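Local coordinates for putative iron-regulated protein A (Parabacteroides distasonis ATCC 8503, PDB 4ECG) that is of unconfirmed function, binds calcium ions, and as an imelysin-like, IrpA-type protein is a putative metalloendopeptidase possibly linked to iron regulation, at residues A[35-40]-A[211-216]; A[193-198]-A[207-212]; A[228-233]-A[374-379]. One frame throughout, in Å; residues are numbered along the deposited sequence.

The three contacts are joined through the short helices 208-214 and 225-233, and contact 1 lies on the same side of the chain's centre as each of the others. Contact 2 closes first along the chain, tying the end of helix 171-196 to the start of helix 208-214 across the connection 197-207. Contact 1 ends on that same short helix, sharing A211 and M212, and lays it against helix 29-68; its centre is about 10 Å from that of contact 2. Contact 3, its centre about 14 Å from that of contact 1 and about 21 Å from that of contact 2, packs helix 225-233 against the C-terminal helix 355-377. Sequence-distant parts of this largely helical imelysin-like chain are thereby brought together near a bound calcium ion.

Contact 1: A[35-40]-A[211-216]; sequences VVATFV and AMKKHD
V40 and A37 of helix 29-68 meet M212 and K213 of helix 208-214, with the backbones nearest at A37 and K213, whose CA atoms are 5.5 Å apart. The tighter part is apolar. V40 CG2 lies 4.0 Å from CB of M212, a selenomethionine, the two side chains crossing obliquely. V36 has CG1 anti to its backbone N (chi1 174°), which places that methyl 3.5 Å from the carbonyl O of M212. The selenium of M212 sits 4.2 Å from F39 CE2, approaching the ring obliquely at 74° from its normal, in a Met-aromatic contact. On the more exposed side, K213 lays its methylene chain over A37 and V40: its CG is 4.1 Å from A37 CA. Bends at chi3 and chi4 follow, and NZ forms a salt bridge with D41, one residue beyond the segment. An alanine in place of K213 would probably leave D41 without this charged mate and open a gap beside A37 and V40. No hydrogen bond spans the two segments, which meet through van der Waals contacts of side chains with each other and with backbone; the polar ties, from partly exposed K213 to D41 and H215 to S33, fall outside 35-40.

Contact 2: A[193-198]-A[207-212]; sequences NGWLKG and SYAEAM
W195, S207 and Y208 contribute most of the buried surface, W195 alone 107 Å². The indole lies beside the Y208 side chain, both pointing the same way, and the two rings form an edge-to-face pair with centroids 4.8 Å apart and planes at 62°. The tyrosine supplies the edge: its CD2 stands over one face of the indole, offset toward the rim and 3.6 Å from W195 CH2. S207 meets the backbone instead. With OG anti to its own N (chi1 170°), the hydroxyl donates to W195 O at 2.7 Å, tilted 23° from the carbonyl plane. The same OG accepts from E210 N at 3.2 Å, which makes S207 the N-cap of helix 208-214 in a helix-loop-helix connection from helix 171-196. W195 O takes a second bond, from A209 N at 3.0 Å, in the carbonyl plane and on a lone pair. Beside it, Y208 N donates to G194 O at 3.3 Å. Away from this seam, W195 also packs on A44 and L45 of helix 29-68, while the Y208 ring meets that of Y220.

Contact 3: A[228-233]-A[374-379]; sequences AIELML and VVKSKF
I229 and F379 make the aromatic part of this contact, a CH-pi arrangement in which the methyl CG2 of I229 stands over the centre of the phenyl ring. The evidence is its position 3.8 Å from the ring centroid of F379, only 12° off the ring normal. The isoleucine's first torsion puts CG2, the branch that meets the ring, anti to the backbone N, whereas CG1 is anti to the carbonyl carbon. In F379, CG is anti to the carbonyl carbon and beside the backbone N, and the ring it carries presents a face to I229.

L233 is the second centre of packing. Its CG is anti to the carbonyl carbon, beside the backbone N, and both of its methyls, CD1 and CD2, meet V375 CG1. CD1 comes to 3.7 Å from K376 CA and lies 4.0 Å from V375 CG1; the leucine and valine side chains cross at about a right angle. CD1 also approaches F379 CD2 at 4.4 Å, obliquely to the ring, so a single methyl touches three residues of the partner segment.

K376 enters through its aliphatic stem. CG is anti to the backbone N (chi1 -169°) and lies 3.9 Å from L233 CB, while a bend at chi3 (84°) turns CE from the extended course. The CD of K376 reaches 4.2 Å from E230 CG. The charged ends remain apart, with E230 OE2 and K376 NZ separated by 5.7 Å; any attraction is therefore likely to be long-range rather than a salt bridge.

No hydrogen bond joins the two segments; apolar side chains and the aliphatic stems of K376 and E230 carry the contact where helix 225-233 meets the end of helix 355-377 and the residues just after it. Helix 29-68 borders both partners, through V35 on I229 and M32 on F379, while helix 315-322 adds L315 against I229 and T319 against V375.

Contact 1: A[35-40]-A[211-216]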
# COMPACT_ATOMS: atom_id res chain seq x y z
N VAL A 35 -16.27 -15.73 4.92
CA VAL A 35 -15.18 -15.17 4.13
C VAL A 35 -14.81 -13.77 4.65
O VAL A 35 -13.63 -13.46 4.87
CB VAL A 35 -15.54 -15.14 2.63
CG1 VAL A 35 -14.59 -14.22 1.86
CG2 VAL A 35 -15.60 -16.56 2.06
N VAL A 36 -15.82 -12.94 4.89
CA VAL A 36 -15.63 -11.59 5.44
C VAL A 36 -15.02 -11.66 6.84
O VAL A 36 -14.09 -10.94 7.14
CB VAL A 36 -16.99 -10.82 5.48
CG1 VAL A 36 -16.83 -9.48 6.17
CG2 VAL A 36 -17.58 -10.70 4.08
N ALA A 37 -15.54 -12.54 7.69
CA ALA A 37 -14.95 -12.75 9.02
C ALA A 37 -13.48 -13.13 8.91
O ALA A 37 -12.63 -12.51 9.52
CB ALA A 37 -15.75 -13.79 9.86
N THR A 38 -13.16 -14.11 8.08
CA THR A 38 -11.77 -14.56 7.96
C THR A 38 -10.88 -13.46 7.35
O THR A 38 -9.71 -13.30 7.71
CB THR A 38 -11.69 -15.74 7.00
OG1 THR A 38 -12.51 -16.84 7.47
CG2 THR A 38 -10.25 -16.16 6.78
N PHE A 39 -11.43 -12.69 6.42
CA PHE A 39 -10.70 -11.54 5.89
C PHE A 39 -10.32 -10.57 7.04
O PHE A 39 -9.16 -10.22 7.17
CB PHE A 39 -11.48 -10.79 4.79
CG PHE A 39 -10.89 -9.44 4.50
CD1 PHE A 39 -9.72 -9.32 3.78
CD2 PHE A 39 -11.45 -8.31 5.05
CE1 PHE A 39 -9.14 -8.09 3.56
CE2 PHE A 39 -10.88 -7.07 4.85
CZ PHE A 39 -9.71 -6.97 4.11
N VAL A 40 -11.31 -10.17 7.85
CA VAL A 40 -11.12 -9.20 8.93
C VAL A 40 -10.15 -9.74 9.98
O VAL A 40 -9.30 -8.99 10.44
CB VAL A 40 -12.43 -8.77 9.61
CG1 VAL A 40 -12.16 -7.90 10.84
CG2 VAL A 40 -13.34 -8.03 8.61
N ALA A 211 -18.20 -3.62 12.30
CA ALA A 211 -19.20 -3.21 11.31
C ALA A 211 -19.05 -4.09 10.08
O ALA A 211 -20.07 -4.54 9.51
CB ALA A 211 -19.03 -1.77 10.93
N MSE A 212 -17.81 -4.40 9.68
CA MSE A 212 -17.66 -5.34 8.56
C MSE A 212 -18.15 -6.76 8.89
O MSE A 212 -18.84 -7.38 8.05
CB MSE A 212 -16.27 -5.36 7.94
CG MSE A 212 -16.23 -4.77 6.50
SE MSE A 212 -14.61 -5.24 5.74
CE MSE A 212 -15.32 -6.06 4.19
N LYS A 213 -17.84 -7.29 10.09
CA LYS A 213 -18.30 -8.65 10.42
C LYS A 213 -19.84 -8.70 10.52
O LYS A 213 -20.43 -9.63 10.02
CB LYS A 213 -17.57 -9.24 11.64
CG LYS A 213 -16.10 -9.60 11.31
CD LYS A 213 -15.33 -10.41 12.35
CE LYS A 213 -15.03 -9.61 13.60
NZ LYS A 213 -13.69 -9.93 14.13
N LYS A 214 -20.47 -7.68 11.09
CA LYS A 214 -21.93 -7.68 11.23
C LYS A 214 -22.70 -7.41 9.92
O LYS A 214 -23.78 -7.92 9.72
CB LYS A 214 -22.36 -6.66 12.31
CG LYS A 214 -22.21 -7.17 13.74
CD LYS A 214 -21.88 -6.07 14.74
CE LYS A 214 -22.98 -5.03 14.84
NZ LYS A 214 -22.83 -4.24 16.09
N HIS A 215 -22.11 -6.59 9.05
CA HIS A 215 -22.68 -6.17 7.76
C HIS A 215 -24.19 -6.02 7.76
O HIS A 215 -24.89 -6.57 6.92
CB HIS A 215 -22.20 -7.09 6.63
CG HIS A 215 -22.41 -8.56 6.91
ND1 HIS A 215 -23.64 -9.12 6.99
CD2 HIS A 215 -21.49 -9.60 7.10
CE1 HIS A 215 -23.51 -10.44 7.22
NE2 HIS A 215 -22.19 -10.73 7.30
N ASP A 216 -24.70 -5.30 8.75
CA ASP A 216 -26.14 -5.21 8.92
C ASP A 216 -26.64 -3.75 8.74
O ASP A 216 -27.78 -3.48 9.03
CB ASP A 216 -26.53 -5.80 10.28
CG ASP A 216 -25.98 -4.98 11.47
OD1 ASP A 216 -25.43 -3.89 11.24
OD2 ASP A 216 -26.13 -5.41 12.64

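Contact 2: A[193-198]-A[207-212]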
# COMPACT_ATOMS: atom_id res chain seq x y z
N ASN A 193 -6.27 0.88 15.77
CA ASN A 193 -7.39 1.15 16.70
C ASN A 193 -8.69 1.42 16.01
O ASN A 193 -9.71 1.00 16.47
CB ASN A 193 -7.10 2.29 17.67
CG ASN A 193 -5.96 1.96 18.61
OD1 ASN A 193 -5.75 0.83 18.97
ND2 ASN A 193 -5.17 2.96 18.96
N GLY A 194 -8.68 2.13 14.90
CA GLY A 194 -9.92 2.41 14.18
C GLY A 194 -10.63 1.12 13.76
O GLY A 194 -11.83 1.03 13.86
N TRP A 195 -9.88 0.14 13.28
CA TRP A 195 -10.44 -1.15 12.95
C TRP A 195 -10.82 -1.93 14.20
O TRP A 195 -11.91 -2.49 14.25
CB TRP A 195 -9.46 -1.98 12.11
CG TRP A 195 -9.52 -1.65 10.66
CD1 TRP A 195 -9.00 -0.54 10.01
CD2 TRP A 195 -10.16 -2.42 9.62
NE1 TRP A 195 -9.30 -0.56 8.68
CE2 TRP A 195 -9.97 -1.67 8.38
CE3 TRP A 195 -10.83 -3.58 9.59
CZ2 TRP A 195 -10.42 -2.14 7.18
CZ3 TRP A 195 -11.28 -4.04 8.38
CH2 TRP A 195 -11.06 -3.35 7.20
N LEU A 196 -9.93 -1.95 15.19
CA LEU A 196 -10.08 -2.84 16.34
C LEU A 196 -11.19 -2.41 17.26
O LEU A 196 -11.96 -3.28 17.71
CB LEU A 196 -8.79 -2.99 17.14
CG LEU A 196 -8.89 -4.02 18.30
CD1 LEU A 196 -9.31 -5.40 17.76
CD2 LEU A 196 -7.59 -4.12 19.12
N LYS A 197 -11.26 -1.12 17.56
CA LYS A 197 -12.23 -0.60 18.53
C LYS A 197 -12.89 0.73 18.19
O LYS A 197 -13.75 1.20 18.93
CB LYS A 197 -11.61 -0.56 19.94
CG LYS A 197 -10.46 0.42 20.17
CD LYS A 197 -9.95 0.31 21.63
CE LYS A 197 -9.36 1.62 22.22
NZ LYS A 197 -7.90 1.73 21.95
N GLY A 198 -12.53 1.32 17.05
CA GLY A 198 -12.95 2.69 16.74
C GLY A 198 -12.13 3.78 17.44
O GLY A 198 -11.37 3.51 18.38
N SER A 207 -15.91 0.31 15.93
CA SER A 207 -14.99 -0.62 15.31
C SER A 207 -15.34 -0.91 13.85
O SER A 207 -16.46 -1.23 13.54
CB SER A 207 -14.98 -1.92 16.11
OG SER A 207 -14.28 -2.93 15.42
N TYR A 208 -14.37 -0.79 12.95
CA TYR A 208 -14.65 -1.03 11.54
C TYR A 208 -14.70 -2.51 11.34
O TYR A 208 -15.47 -2.96 10.52
CB TYR A 208 -13.63 -0.38 10.58
CG TYR A 208 -14.13 -0.31 9.15
CD1 TYR A 208 -14.97 0.70 8.74
CD2 TYR A 208 -13.79 -1.30 8.21
CE1 TYR A 208 -15.45 0.74 7.43
CE2 TYR A 208 -14.26 -1.28 6.90
CZ TYR A 208 -15.10 -0.25 6.51
OH TYR A 208 -15.59 -0.22 5.19
N ALA A 209 -13.87 -3.25 12.09
CA ALA A 209 -13.85 -4.71 11.96
C ALA A 209 -15.22 -5.27 12.30
O ALA A 209 -15.71 -6.19 11.62
CB ALA A 209 -12.78 -5.35 12.87
N GLU A 210 -15.83 -4.74 13.35
CA GLU A 210 -17.12 -5.23 13.79
C GLU A 210 -18.20 -4.86 12.79
O GLU A 210 -19.03 -5.70 12.42
CB GLU A 210 -17.45 -4.72 15.19
CG GLU A 210 -16.63 -5.37 16.32
CD GLU A 210 -16.73 -6.91 16.39
OE1 GLU A 210 -17.87 -7.49 16.27
OE2 GLU A 210 -15.65 -7.55 16.58
N ALA A 211 -18.20 -3.62 12.30
CA ALA A 211 -19.20 -3.21 11.31
C ALA A 211 -19.05 -4.09 10.08
O ALA A 211 -20.07 -4.54 9.51
CB ALA A 211 -19.03 -1.77 10.93
N MSE A 212 -17.81 -4.40 9.68
CA MSE A 212 -17.66 -5.34 8.56
C MSE A 212 -18.15 -6.76 8.89
O MSE A 212 -18.84 -7.38 8.05
CB MSE A 212 -16.27 -5.36 7.94
CG MSE A 212 -16.23 -4.77 6.50
SE MSE A 212 -14.61 -5.24 5.74
CE MSE A 212 -15.32 -6.06 4.19

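Contact 3: A[228-233]-A[374-379]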
# COMPACT_ATOMS: atom_id res chain seq x y z
N ALA A 228 -20.30 -6.25 1.70
CA ALA A 228 -18.99 -6.48 2.34
C ALA A 228 -18.00 -7.16 1.39
O ALA A 228 -16.89 -6.72 1.27
CB ALA A 228 -19.16 -7.29 3.64
N ILE A 229 -18.41 -8.23 0.73
CA ILE A 229 -17.59 -8.87 -0.32
C ILE A 229 -17.27 -7.91 -1.46
O ILE A 229 -16.17 -7.90 -1.95
CB ILE A 229 -18.30 -10.13 -0.93
CG1 ILE A 229 -18.42 -11.30 0.06
CG2 ILE A 229 -17.54 -10.65 -2.14
CD1 ILE A 229 -17.10 -11.96 0.31
N GLU A 230 -18.26 -7.16 -1.95
CA GLU A 230 -18.05 -6.15 -3.05
C GLU A 230 -17.00 -5.13 -2.61
O GLU A 230 -16.16 -4.74 -3.39
CB GLU A 230 -19.37 -5.44 -3.46
CG GLU A 230 -19.28 -4.45 -4.65
CD GLU A 230 -20.59 -3.67 -4.94
OE1 GLU A 230 -21.50 -3.66 -4.06
OE2 GLU A 230 -20.73 -3.09 -6.05
N LEU A 231 -17.02 -4.76 -1.33
CA LEU A 231 -16.05 -3.81 -0.78
C LEU A 231 -14.63 -4.35 -0.89
O LEU A 231 -13.69 -3.61 -1.26
CB LEU A 231 -16.39 -3.50 0.69
CG LEU A 231 -15.85 -2.24 1.34
CD1 LEU A 231 -16.24 -1.01 0.54
CD2 LEU A 231 -16.36 -2.19 2.76
N MSE A 232 -14.46 -5.64 -0.58
CA MSE A 232 -13.12 -6.25 -0.60
C MSE A 232 -12.57 -6.17 -2.01
O MSE A 232 -11.39 -5.94 -2.18
CB MSE A 232 -13.14 -7.74 -0.19
CG MSE A 232 -13.47 -8.06 1.30
SE MSE A 232 -13.80 -9.93 1.63
CE MSE A 232 -12.05 -10.61 1.22
N LEU A 233 -13.44 -6.37 -3.01
CA LEU A 233 -13.01 -6.52 -4.42
C LEU A 233 -12.95 -5.19 -5.17
O LEU A 233 -12.42 -5.13 -6.27
CB LEU A 233 -13.96 -7.45 -5.18
CG LEU A 233 -13.73 -8.93 -4.86
CD1 LEU A 233 -15.01 -9.74 -5.03
CD2 LEU A 233 -12.61 -9.50 -5.73
N VAL A 374 -14.48 -9.68 -12.74
CA VAL A 374 -15.36 -10.80 -13.07
C VAL A 374 -15.74 -11.48 -11.77
O VAL A 374 -16.93 -11.73 -11.52
CB VAL A 374 -14.73 -11.78 -14.07
CG1 VAL A 374 -15.68 -12.94 -14.30
CG2 VAL A 374 -14.46 -11.08 -15.38
N VAL A 375 -14.75 -11.71 -10.90
CA VAL A 375 -15.05 -12.25 -9.58
C VAL A 375 -16.08 -11.37 -8.87
O VAL A 375 -16.99 -11.88 -8.28
CB VAL A 375 -13.81 -12.42 -8.67
CG1 VAL A 375 -14.28 -12.94 -7.32
CG2 VAL A 375 -12.79 -13.41 -9.24
N LYS A 376 -15.97 -10.05 -8.95
CA LYS A 376 -16.88 -9.15 -8.22
C LYS A 376 -18.30 -9.27 -8.75
O LYS A 376 -19.27 -9.09 -8.01
CB LYS A 376 -16.41 -7.71 -8.35
CG LYS A 376 -17.08 -6.70 -7.46
CD LYS A 376 -16.41 -5.32 -7.60
CE LYS A 376 -16.96 -4.56 -8.80
NZ LYS A 376 -16.07 -3.44 -9.27
N SER A 377 -18.38 -9.53 -10.05
CA SER A 377 -19.65 -9.63 -10.75
C SER A 377 -20.47 -10.82 -10.25
O SER A 377 -21.71 -10.76 -10.27
CB SER A 377 -19.48 -9.63 -12.28
OG SER A 377 -19.25 -10.92 -12.74
N LYS A 378 -19.81 -11.86 -9.73
CA LYS A 378 -20.54 -12.98 -9.10
C LYS A 378 -21.15 -12.66 -7.73
O LYS A 378 -21.50 -13.57 -7.01
CB LYS A 378 -19.69 -14.25 -8.98
CG LYS A 378 -18.89 -14.67 -10.23
CD LYS A 378 -19.71 -14.92 -11.50
CE LYS A 378 -18.77 -15.26 -12.65
NZ LYS A 378 -19.49 -15.85 -13.80
N PHE A 379 -21.29 -11.38 -7.36
CA PHE A 379 -21.86 -10.95 -6.06
C PHE A 379 -22.58 -9.59 -6.19
O PHE A 379 -22.62 -8.82 -5.24
CB PHE A 379 -20.75 -10.81 -4.95
CG PHE A 379 -19.86 -12.05 -4.74
CD1 PHE A 379 -20.18 -13.02 -3.80
CD2 PHE A 379 -18.65 -12.21 -5.43
CE1 PHE A 379 -19.35 -14.14 -3.61
CE2 PHE A 379 -17.81 -13.33 -5.24
CZ PHE A 379 -18.16 -14.29 -4.33